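Local coordinates for activator of Hsp90 ATPase homologue 1/2-like C-terminal domain-containing protein (Enterococcus faecalis, PDB 2NN5) that is of unknown function but belongs to the AHA1 family, has an SRPBCC-like fold and can bind magnesium ions in the crystal, at residues A[68-73]-A[77-82]; A[52-57]-A[61-66]; A[91-96]-A[107-112]. One frame throughout, in Å; residues are numbered along the deposited sequence. Where two conformers were deposited one is given.

Contact 1 (A[68-73]-A[77-82]); sequences LEIGEL and GFWRFI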
loop_
_atom_site.group_PDB
_atom_site.type_symbol
_atom_site.label_atom_id
_atom_site.label_comp_id
_atom_site.label_asym_id
_atom_site.label_seq_id
_atom_site.Cartn_x
_atom_site.Cartn_y
_atom_site.Cartn_z
ATOM N N LEU A 68 7.937 -1.773 8.685
ATOM C CA LEU A 68 6.729 -2.004 9.503
ATOM C C LEU A 68 6.814 -3.236 10.385
ATOM O O LEU A 68 7.482 -4.215 10.060
ATOM C CB LEU A 68 5.491 -2.147 8.605
ATOM C CG LEU A 68 5.144 -0.917 7.772
ATOM C CD1 LEU A 68 3.905 -1.261 6.902
ATOM C CD2 LEU A 68 4.771 0.234 8.660
ATOM N N GLU A 69 6.174 -3.153 11.549
ATOM C CA GLU A 69 5.969 -4.349 12.378
ATOM C C GLU A 69 4.589 -4.304 13.000
ATOM O O GLU A 69 3.952 -3.250 13.044
ATOM C CB GLU A 69 7.060 -4.506 13.453
ATOM C CG GLU A 69 6.970 -3.459 14.529
ATOM C CD GLU A 69 8.054 -3.595 15.623
ATOM O OE1 GLU A 69 9.156 -4.067 15.306
ATOM O OE2 GLU A 69 7.786 -3.215 16.788
ATOM N N ILE A 70 4.101 -5.463 13.404
ATOM C CA ILE A 70 2.836 -5.507 14.147
ATOM C C ILE A 70 3.056 -4.983 15.576
ATOM O O ILE A 70 4.012 -5.389 16.292
ATOM C CB ILE A 70 2.273 -6.951 14.211
ATOM C CG1 ILE A 70 2.085 -7.523 12.808
ATOM C CG2 ILE A 70 1.001 -6.991 15.045
ATOM C CD1 ILE A 70 1.227 -6.630 11.893
ATOM N N GLY A 71 2.128 -4.099 15.988
ATOM C CA GLY A 71 1.965 -3.692 17.387
ATOM C C GLY A 71 1.058 -4.679 18.087
ATOM O O GLY A 71 1.531 -5.541 18.840
ATOM N N GLU A 72 -0.232 -4.587 17.817
ATOM C CA GLU A 72 -1.221 -5.523 18.292
ATOM C C GLU A 72 -2.289 -5.607 17.236
ATOM O O GLU A 72 -2.396 -4.699 16.369
ATOM C CB GLU A 72 -1.872 -5.077 19.612
ATOM C CG GLU A 72 -0.946 -5.163 20.827
ATOM C CD GLU A 72 -1.708 -4.863 22.113
ATOM O OE1 GLU A 72 -2.045 -3.656 22.375
ATOM O OE2 GLU A 72 -1.947 -5.839 22.831
ATOM N N LEU A 73 -3.033 -6.700 17.259
ATOM C CA LEU A 73 -4.153 -6.874 16.339
ATOM C C LEU A 73 -5.469 -6.518 16.988
ATOM O O LEU A 73 -5.482 -6.138 18.167
ATOM C CB LEU A 73 -4.192 -8.321 15.761
ATOM C CG LEU A 73 -2.858 -8.648 14.993
ATOM C CD1 LEU A 73 -3.017 -10.080 14.461
ATOM C CD2 LEU A 73 -2.578 -7.699 13.818
ATOM N N GLY A 77 -5.929 -2.358 17.521
ATOM C CA GLY A 77 -4.575 -2.770 17.128
ATOM C C GLY A 77 -3.844 -1.581 16.515
ATOM O O GLY A 77 -4.387 -0.448 16.384
ATOM N N PHE A 78 -2.635 -1.885 16.076
ATOM C CA PHE A 78 -1.762 -0.864 15.512
ATOM C C PHE A 78 -0.564 -1.534 14.837
ATOM O O PHE A 78 -0.152 -2.631 15.232
ATOM C CB PHE A 78 -1.289 0.168 16.556
ATOM C CG PHE A 78 -0.459 -0.393 17.683
ATOM C CD1 PHE A 78 0.901 -0.197 17.723
ATOM C CD2 PHE A 78 -1.084 -0.981 18.760
ATOM C CE1 PHE A 78 1.648 -0.603 18.803
ATOM C CE2 PHE A 78 -0.342 -1.431 19.856
ATOM C CZ PHE A 78 1.040 -1.258 19.843
ATOM N N TRP A 79 -0.011 -0.830 13.853
ATOM C CA TRP A 79 1.318 -1.133 13.309
ATOM C C TRP A 79 2.320 -0.198 13.962
ATOM O O TRP A 79 1.939 0.836 14.550
ATOM C CB TRP A 79 1.348 -0.874 11.830
ATOM C CG TRP A 79 0.686 -1.980 11.001
ATOM C CD1 TRP A 79 0.261 -3.250 11.402
ATOM C CD2 TRP A 79 0.436 -1.903 9.575
ATOM N NE1 TRP A 79 -0.264 -3.953 10.274
ATOM C CE2 TRP A 79 -0.168 -3.134 9.169
ATOM C CE3 TRP A 79 0.648 -0.886 8.596
ATOM C CZ2 TRP A 79 -0.500 -3.384 7.832
ATOM C CZ3 TRP A 79 0.286 -1.153 7.236
ATOM C CH2 TRP A 79 -0.275 -2.383 6.903
ATOM N N ARG A 80 3.593 -0.526 13.831
ATOM C CA ARG A 80 4.645 0.437 14.207
ATOM C C ARG A 80 5.520 0.655 12.987
ATOM O O ARG A 80 5.764 -0.314 12.222
ATOM C CB ARG A 80 5.529 -0.108 15.300
ATOM C CG ARG A 80 4.850 -0.443 16.600
ATOM C CD ARG A 80 5.916 -0.587 17.665
ATOM N NE ARG A 80 5.371 -1.026 18.945
ATOM C CZ ARG A 80 5.215 -2.301 19.276
ATOM N NH1 ARG A 80 4.735 -2.599 20.478
ATOM N NH2 ARG A 80 5.566 -3.280 18.421
ATOM N N PHE A 81 6.007 1.877 12.827
ATOM C CA PHE A 81 6.962 2.203 11.763
ATOM C C PHE A 81 8.298 2.468 12.433
ATOM O O PHE A 81 8.364 3.309 13.329
ATOM C CB PHE A 81 6.483 3.412 10.968
ATOM C CG PHE A 81 7.421 3.857 9.905
ATOM C CD1 PHE A 81 7.256 3.417 8.600
ATOM C CD2 PHE A 81 8.431 4.756 10.205
ATOM C CE1 PHE A 81 8.107 3.822 7.607
ATOM C CE2 PHE A 81 9.279 5.183 9.221
ATOM C CZ PHE A 81 9.124 4.698 7.902
ATOM N N ILE A 82 9.339 1.748 12.026
ATOM C CA ILE A 82 10.616 1.834 12.722
ATOM C C ILE A 82 11.730 2.137 11.724
ATOM O O ILE A 82 11.926 1.395 10.720
ATOM C CB ILE A 82 10.949 0.479 13.398
ATOM C CG1 ILE A 82 9.800 0.012 14.290
ATOM C CG2 ILE A 82 12.340 0.550 14.052
ATOM C CD1 ILE A 82 9.518 0.869 15.439
HETATM O O HOH W 1 4.245 -5.871 19.226
#
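The Phe78 ring has Gly71 over one face: the CA of Gly71 sits 3.6 Å from the centroid of the Phe78 ring, a CH-pi contact, with the backbone N of Glu72 over the same face and Glu72 OE1 in plane at the edge. Gly71 CA also lies over one face of the Arg80 guanidinium. On the far side of the sheet, Leu68 CD2 meets the edge of the Phe81 ring, while Leu68 CD1 packs 3.6 Å from Trp79 CZ3 and Ile70 CD1 comes 3.5 Å from Trp79 NE1, both obliquely. That indole nitrogen is satisfied by Leu55 O. Strands 68-72 and 78-83 form an antiparallel hairpin at one margin of the sheet, and a classic beta bulge interrupts it: Gly71 N and Glu72 N both donate to Phe78 O, at 2.8 and 3.2 Å respectively, the latter on a lone pair. Before the bulge, Glu69 and Arg80 form a hydrogen-bonded pair whose side chains also meet. Glu69 CG lies between its backbone N and carbonyl carbon (chi1 69°), and the extended chain carries OE2 to 2.8 Å from Arg80 NH2. The N-H of this salt bridge is bent (132°), NH2 meeting OE2 on its anti side, with the carboxylate and guanidinium planes 77° apart. A water accepts from Arg80 NH2 and donates to Ile70 O and Gly71 O, tying the arginine to the bulge.

Contact 2 (A[52-57]-A[61-66]); sequences WRYLTE and LKQWFP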
loop_
_atom_site.group_PDB
_atom_site.type_symbol
_atom_site.label_atom_id
_atom_site.label_comp_id
_atom_site.label_asym_id
_atom_site.label_seq_id
_atom_site.Cartn_x
_atom_site.Cartn_y
_atom_site.Cartn_z
ATOM N N TRP A 52 -4.173 -11.870 4.052
ATOM C CA TRP A 52 -4.370 -11.219 5.358
ATOM C C TRP A 52 -3.153 -11.415 6.281
ATOM O O TRP A 52 -2.828 -10.519 7.084
ATOM C CB TRP A 52 -5.612 -11.799 6.024
ATOM C CG TRP A 52 -5.907 -11.227 7.343
ATOM C CD1 TRP A 52 -5.774 -11.859 8.559
ATOM C CD2 TRP A 52 -6.465 -9.933 7.616
ATOM N NE1 TRP A 52 -6.210 -11.030 9.558
ATOM C CE2 TRP A 52 -6.640 -9.837 9.016
ATOM C CE3 TRP A 52 -6.809 -8.825 6.812
ATOM C CZ2 TRP A 52 -7.140 -8.654 9.640
ATOM C CZ3 TRP A 52 -7.328 -7.669 7.429
ATOM C CH2 TRP A 52 -7.504 -7.616 8.808
ATOM N N ARG A 53 -2.473 -12.547 6.167
ATOM C CA ARG A 53 -1.321 -12.792 7.047
ATOM C C ARG A 53 -0.220 -11.793 6.748
ATOM O O ARG A 53 0.537 -11.474 7.646
ATOM C CB ARG A 53 -0.787 -14.221 6.915
ATOM C CG ARG A 53 -1.919 -15.266 7.246
ATOM C CD ARG A 53 -1.417 -16.720 7.230
ATOM N NE ARG A 53 -0.323 -16.841 8.177
ATOM C CZ ARG A 53 0.541 -17.866 8.217
ATOM N NH1 ARG A 53 1.529 -17.844 9.106
ATOM N NH2 ARG A 53 0.392 -18.890 7.363
ATOM N N TYR A 54 -0.119 -11.316 5.487
ATOM C CA TYR A 54 0.925 -10.361 5.153
ATOM C C TYR A 54 0.638 -8.965 5.699
ATOM O O TYR A 54 1.531 -8.111 5.648
ATOM C CB TYR A 54 1.116 -10.316 3.623
ATOM C CG TYR A 54 1.806 -11.577 3.138
ATOM C CD1 TYR A 54 1.056 -12.739 2.903
ATOM C CD2 TYR A 54 3.185 -11.602 2.908
ATOM C CE1 TYR A 54 1.672 -13.923 2.513
ATOM C CE2 TYR A 54 3.804 -12.768 2.463
ATOM C CZ TYR A 54 3.041 -13.916 2.274
ATOM O OH TYR A 54 3.659 -15.093 1.872
ATOM N N LEU A 55 -0.584 -8.750 6.210
ATOM C CA LEU A 55 -0.890 -7.470 6.843
ATOM C C LEU A 55 -0.835 -7.557 8.370
ATOM O O LEU A 55 -0.996 -6.539 9.036
ATOM C CB LEU A 55 -2.321 -7.007 6.488
ATOM C CG LEU A 55 -2.557 -6.796 4.998
ATOM C CD1 LEU A 55 -4.031 -6.559 4.665
ATOM C CD2 LEU A 55 -1.754 -5.635 4.526
ATOM N N THR A 56 -0.745 -8.787 8.917
ATOM C CA THR A 56 -1.007 -9.005 10.339
ATOM C C THR A 56 0.078 -9.812 11.050
ATOM O O THR A 56 -0.080 -10.084 12.237
ATOM C CB THR A 56 -2.360 -9.700 10.571
ATOM O OG1 THR A 56 -2.412 -10.889 9.775
ATOM C CG2 THR A 56 -3.468 -8.748 10.173
ATOM N N GLU A 57 1.169 -10.135 10.359
ATOM C CA GLU A 57 2.295 -10.896 10.968
ATOM C C GLU A 57 3.602 -10.241 10.625
ATOM O O GLU A 57 3.873 -9.968 9.438
ATOM C CB GLU A 57 2.280 -12.365 10.506
ATOM C CG GLU A 57 0.942 -13.071 10.795
ATOM C CD GLU A 57 0.835 -14.505 10.347
ATOM O OE1 GLU A 57 1.870 -15.155 10.030
ATOM O OE2 GLU A 57 -0.311 -14.968 10.292
ATOM N N LEU A 61 4.906 -9.108 6.954
ATOM C CA LEU A 61 4.812 -7.673 6.686
ATOM C C LEU A 61 6.195 -7.170 6.275
ATOM O O LEU A 61 6.320 -6.413 5.284
ATOM C CB LEU A 61 4.303 -7.009 7.977
ATOM C CG LEU A 61 3.954 -5.569 7.956
ATOM C CD1 LEU A 61 3.087 -5.158 6.782
ATOM C CD2 LEU A 61 3.377 -5.143 9.282
ATOM N N LYS A 62 7.247 -7.613 6.956
ATOM C CA LYS A 62 8.586 -7.127 6.601
ATOM C C LYS A 62 9.080 -7.601 5.234
ATOM O O LYS A 62 10.030 -7.063 4.718
ATOM C CB LYS A 62 9.600 -7.470 7.684
ATOM C CG LYS A 62 9.370 -6.640 8.958
ATOM C CD LYS A 62 10.549 -6.890 9.913
ATOM C CE LYS A 62 10.484 -6.008 11.147
ATOM N NZ LYS A 62 10.381 -4.535 10.757
ATOM N N GLN A 63 8.468 -8.652 4.662
ATOM C CA GLN A 63 8.884 -9.081 3.312
ATOM C C GLN A 63 8.569 -8.052 2.245
ATOM O O GLN A 63 9.174 -8.065 1.160
ATOM C CB GLN A 63 8.226 -10.416 2.911
ATOM C CG GLN A 63 8.675 -11.585 3.806
ATOM C CD GLN A 63 7.936 -12.872 3.476
ATOM O OE1 GLN A 63 7.365 -13.512 4.337
ATOM N NE2 GLN A 63 7.960 -13.240 2.228
ATOM N N TRP A 64 7.576 -7.201 2.497
ATOM C CA TRP A 64 7.186 -6.233 1.489
ATOM C C TRP A 64 7.321 -4.799 1.977
ATOM O O TRP A 64 7.423 -3.888 1.145
ATOM C CB TRP A 64 5.789 -6.538 0.939
ATOM C CG TRP A 64 4.675 -6.427 1.932
ATOM C CD1 TRP A 64 4.285 -7.385 2.845
ATOM C CD2 TRP A 64 3.758 -5.333 2.072
ATOM N NE1 TRP A 64 3.198 -6.905 3.597
ATOM C CE2 TRP A 64 2.859 -5.657 3.130
ATOM C CE3 TRP A 64 3.603 -4.112 1.415
ATOM C CZ2 TRP A 64 1.866 -4.782 3.552
ATOM C CZ3 TRP A 64 2.577 -3.252 1.836
ATOM C CH2 TRP A 64 1.761 -3.582 2.909
ATOM N N PHE A 65 7.310 -4.572 3.310
ATOM C CA PHE A 65 7.471 -3.213 3.827
ATOM C C PHE A 65 8.344 -3.345 5.092
ATOM O O PHE A 65 7.833 -3.407 6.208
ATOM C CB PHE A 65 6.096 -2.550 4.079
ATOM C CG PHE A 65 6.147 -1.051 4.163
ATOM C CD1 PHE A 65 7.325 -0.360 4.571
ATOM C CD2 PHE A 65 5.051 -0.313 3.798
ATOM C CE1 PHE A 65 7.334 1.038 4.664
ATOM C CE2 PHE A 65 5.046 1.083 3.885
ATOM C CZ PHE A 65 6.190 1.761 4.308
ATOM N N PRO A 66 9.681 -3.373 4.897
ATOM C CA PRO A 66 10.619 -3.747 5.941
ATOM C C PRO A 66 10.580 -2.909 7.214
ATOM O O PRO A 66 10.974 -3.393 8.300
ATOM C CB PRO A 66 12.004 -3.630 5.246
ATOM C CG PRO A 66 11.742 -3.742 3.873
ATOM C CD PRO A 66 10.361 -3.196 3.591
HETATM O O HOH W 2 6.203 -14.975 0.902
#
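Trp64 reaches back to Tyr54 with its indole edge, NE1 donating to Tyr54 O at 2.9 Å in a nearly straight bond (167°). The oxygen lies in the indole plane, whereas the donor is tilted from the carbonyl plane. Trp64 holds CG between its own backbone N and carbonyl carbon (chi1 64°), which turns the indole toward 52-57. Beyond the nitrogen the same ring meets Leu55, whose CD2 is 3.8 Å from Trp64 CZ2, obliquely. Leu61 fills in beside the acceptor: CG stands trans to the backbone N (chi1 -173°), and CD1 comes 3.5 Å from Tyr54 O. Two short consecutive helices, 48-56 (weakly bonded at its end) and 58-64, meet at a tight bend. Glu57 occupies the N-cap position of the second helix, and Leu61 N donates to its carbonyl O at 2.8 Å, the i to i+4 bond that starts this helix. The Glu57 side chain turns back to the first helix instead, in a two-pronged, side-on salt bridge with Arg53: NE donates to OE2 and NH1 to OE1, so that both carboxylate oxygens are held. Thr56 OG1 likewise folds back, donating to Trp52 O at 2.7 Å from above the carbonyl plane; Leu55 N reaches that oxygen from its opposite face. At the outer end, Gln63 is extended beyond CG, and a water accepts from its NE2 while bonding Tyr54 OH, in the plane of the tyrosine ring. Leu152 of helix 138-157 touches both Tyr54 and Trp64, so that helix packs against both helices.

Contact 3 (A[91-96]-A[107-112]); sequences PFTDYA and TGIIYF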
loop_
_atom_site.group_PDB
_atom_site.type_symbol
_atom_site.label_atom_id
_atom_site.label_comp_id
_atom_site.label_asym_id
_atom_site.label_seq_id
_atom_site.Cartn_x
_atom_site.Cartn_y
_atom_site.Cartn_z
ATOM N N PRO A 91 -2.161 3.644 14.721
ATOM C CA PRO A 91 -3.351 2.941 15.160
ATOM C C PRO A 91 -4.261 2.480 14.005
ATOM O O PRO A 91 -4.429 3.169 12.992
ATOM C CB PRO A 91 -4.048 3.968 16.076
ATOM C CG PRO A 91 -2.921 4.887 16.514
ATOM C CD PRO A 91 -2.040 4.982 15.326
ATOM N N PHE A 92 -4.840 1.295 14.166
ATOM C CA PHE A 92 -5.875 0.833 13.235
ATOM C C PHE A 92 -7.120 1.689 13.429
ATOM O O PHE A 92 -7.551 1.931 14.555
ATOM C CB PHE A 92 -6.276 -0.606 13.481
ATOM C CG PHE A 92 -5.166 -1.604 13.242
ATOM C CD1 PHE A 92 -3.973 -1.263 12.577
ATOM C CD2 PHE A 92 -5.312 -2.934 13.678
ATOM C CE1 PHE A 92 -3.002 -2.240 12.287
ATOM C CE2 PHE A 92 -4.341 -3.867 13.425
ATOM C CZ PHE A 92 -3.154 -3.539 12.751
ATOM N N THR A 93 -7.724 2.112 12.328
ATOM C CA THR A 93 -8.964 2.852 12.399
ATOM C C THR A 93 -10.133 1.930 12.050
ATOM O O THR A 93 -11.294 2.277 12.317
ATOM C CB THR A 93 -8.934 4.064 11.418
ATOM O OG1 THR A 93 -8.666 3.575 10.085
ATOM C CG2 THR A 93 -7.818 5.072 11.836
ATOM N N ASP A 94 -9.858 0.753 11.489
ATOM C CA ASP A 94 -10.906 -0.244 11.258
ATOM C C ASP A 94 -10.226 -1.615 11.089
ATOM O O ASP A 94 -9.080 -1.705 10.623
ATOM C CB ASP A 94 -11.695 0.084 10.010
ATOM C CG ASP A 94 -13.187 -0.147 10.219
ATOM O OD1 ASP A 94 -13.591 -0.725 11.274
ATOM O OD2 ASP A 94 -13.943 0.296 9.358
ATOM N N TYR A 95 -10.928 -2.674 11.466
ATOM C CA TYR A 95 -10.335 -3.998 11.513
ATOM C C TYR A 95 -11.423 -5.053 11.385
ATOM O O TYR A 95 -12.318 -5.089 12.213
ATOM C CB TYR A 95 -9.604 -4.190 12.859
ATOM C CG TYR A 95 -8.857 -5.496 12.954
ATOM C CD1 TYR A 95 -7.495 -5.592 12.617
ATOM C CD2 TYR A 95 -9.485 -6.650 13.447
ATOM C CE1 TYR A 95 -6.790 -6.817 12.730
ATOM C CE2 TYR A 95 -8.794 -7.853 13.553
ATOM C CZ TYR A 95 -7.454 -7.922 13.218
ATOM O OH TYR A 95 -6.757 -9.099 13.318
ATOM N N ALA A 96 -11.369 -5.845 10.309
ATOM C CA ALA A 96 -12.251 -7.012 10.191
ATOM C C ALA A 96 -11.407 -8.156 9.673
ATOM O O ALA A 96 -10.929 -8.104 8.559
ATOM C CB ALA A 96 -13.420 -6.732 9.267
ATOM N N THR A 107 -0.615 12.091 8.227
ATOM C CA THR A 107 -1.806 12.796 8.731
ATOM C C THR A 107 -3.100 12.260 8.094
ATOM O O THR A 107 -4.175 12.815 8.297
ATOM C CB THR A 107 -1.704 14.303 8.413
ATOM O OG1 THR A 107 -1.659 14.453 6.990
ATOM C CG2 THR A 107 -0.458 14.984 9.106
ATOM N N GLY A 108 -2.995 11.177 7.310
ATOM C CA GLY A 108 -4.170 10.572 6.666
ATOM C C GLY A 108 -4.357 9.113 7.051
ATOM O O GLY A 108 -4.061 8.715 8.174
ATOM N N ILE A 109 -4.879 8.343 6.087
ATOM C CA ILE A 109 -5.322 6.953 6.304
ATOM C C ILE A 109 -4.994 6.119 5.108
ATOM O O ILE A 109 -5.084 6.584 3.979
ATOM C CB ILE A 109 -6.870 6.894 6.415
ATOM C CG1 ILE A 109 -7.299 7.798 7.560
ATOM C CG2 ILE A 109 -7.418 5.393 6.463
ATOM C CD1 ILE A 109 -7.136 7.120 8.928
ATOM N N ILE A 110 -4.579 4.879 5.352
ATOM C CA ILE A 110 -4.516 3.840 4.296
ATOM C C ILE A 110 -5.540 2.771 4.620
ATOM O O ILE A 110 -5.873 2.515 5.818
ATOM C CB ILE A 110 -3.122 3.209 4.216
ATOM C CG1 ILE A 110 -2.723 2.563 5.552
ATOM C CG2 ILE A 110 -2.078 4.275 3.718
ATOM C CD1 ILE A 110 -1.274 1.983 5.487
ATOM N N TYR A 111 -6.058 2.121 3.577
ATOM C CA TYR A 111 -7.170 1.152 3.751
ATOM C C TYR A 111 -6.960 0.005 2.784
ATOM O O TYR A 111 -6.747 0.237 1.584
ATOM C CB TYR A 111 -8.514 1.860 3.535
ATOM C CG TYR A 111 -9.694 1.047 3.948
ATOM C CD1 TYR A 111 -10.088 1.053 5.281
ATOM C CD2 TYR A 111 -10.429 0.321 3.016
ATOM C CE1 TYR A 111 -11.220 0.290 5.690
ATOM C CE2 TYR A 111 -11.543 -0.399 3.395
ATOM C CZ TYR A 111 -11.920 -0.431 4.728
ATOM O OH TYR A 111 -13.081 -1.147 5.024
ATOM N N PHE A 112 -6.987 -1.221 3.333
ATOM C CA PHE A 112 -6.836 -2.462 2.561
ATOM C C PHE A 112 -8.179 -3.183 2.591
ATOM O O PHE A 112 -8.704 -3.467 3.651
ATOM C CB PHE A 112 -5.764 -3.361 3.184
ATOM C CG PHE A 112 -4.419 -2.693 3.312
ATOM C CD1 PHE A 112 -3.420 -2.859 2.318
ATOM C CD2 PHE A 112 -4.105 -1.901 4.442
ATOM C CE1 PHE A 112 -2.158 -2.238 2.465
ATOM C CE2 PHE A 112 -2.842 -1.245 4.552
ATOM C CZ PHE A 112 -1.884 -1.427 3.548
HETATM O O HOH W 3 -14.616 -0.136 6.638
#
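Thr93 and Ile109 meet although their strands are not neighbours in the sheet: strand 100-105 runs between 86-96 and 108-116, and no direct hydrogen bond joins the two segments. The CA atoms of Thr93 and Ile109 are 8.2 Å apart, and the gap is spanned by side chains reaching tip to tip. Thr93 CG2 approaches Ile109 CD1 at 3.6 Å, a contact to be read with caution because Ile109 was deposited in two conformers. With OG1 between its backbone N and carbonyl carbon (chi1 56°), Thr93 turns CG2 to the isoleucine. Next to this pair, Asp94 CB lies 4.4 Å from Tyr111 CE1, near the ring plane and so at the ring edge. The chain turns a corner at Thr93, and the corner coincides with a classic beta bulge in which Thr93 and Asp94 both face Gly102 of the intervening strand. An unstaggered chi1 of -139° in Asp94 places OD1 back near the N of Tyr95, from which it takes a weak bond, and OD2 outward, where it accepts from a water at 2.8 Å. The same water lies beside Tyr111 OH, but at a separation too short to be trusted, so the bridge between acid and phenol remains doubtful in detail. Behind Ile109 and Tyr111, Ile110 and Phe112 of the same strand point to the other face of the sheet and touch Trp145 of helix 138-157. All four residues that meet here also touch crystal neighbours.

How the contacts relate
Along the chain the contacts come in series: contact 2 joins helices 48-56 and 58-64, contact 1 follows in the hairpin 68-72/78-83, and contact 3 spans strands 86-96 and 108-116. Centres of contacts 1 and 2 are about 10 Å apart, those of 1 and 3 about 12 Å, and those of 2 and 3 about 15 Å. Contacts 1 and 3 share the antiparallel sheet, where a probable hydrogen bond between Gly77 O and Phe92 N joins neighbouring strands. The helix pair is fastened to the hairpin by probable hydrogen bonds, among them Lys62 NZ with Leu68 O. Both helices pack on the sheet, Leu55 and Trp64 on Phe112, consistent with the helix-grip architecture of SRPBCC proteins.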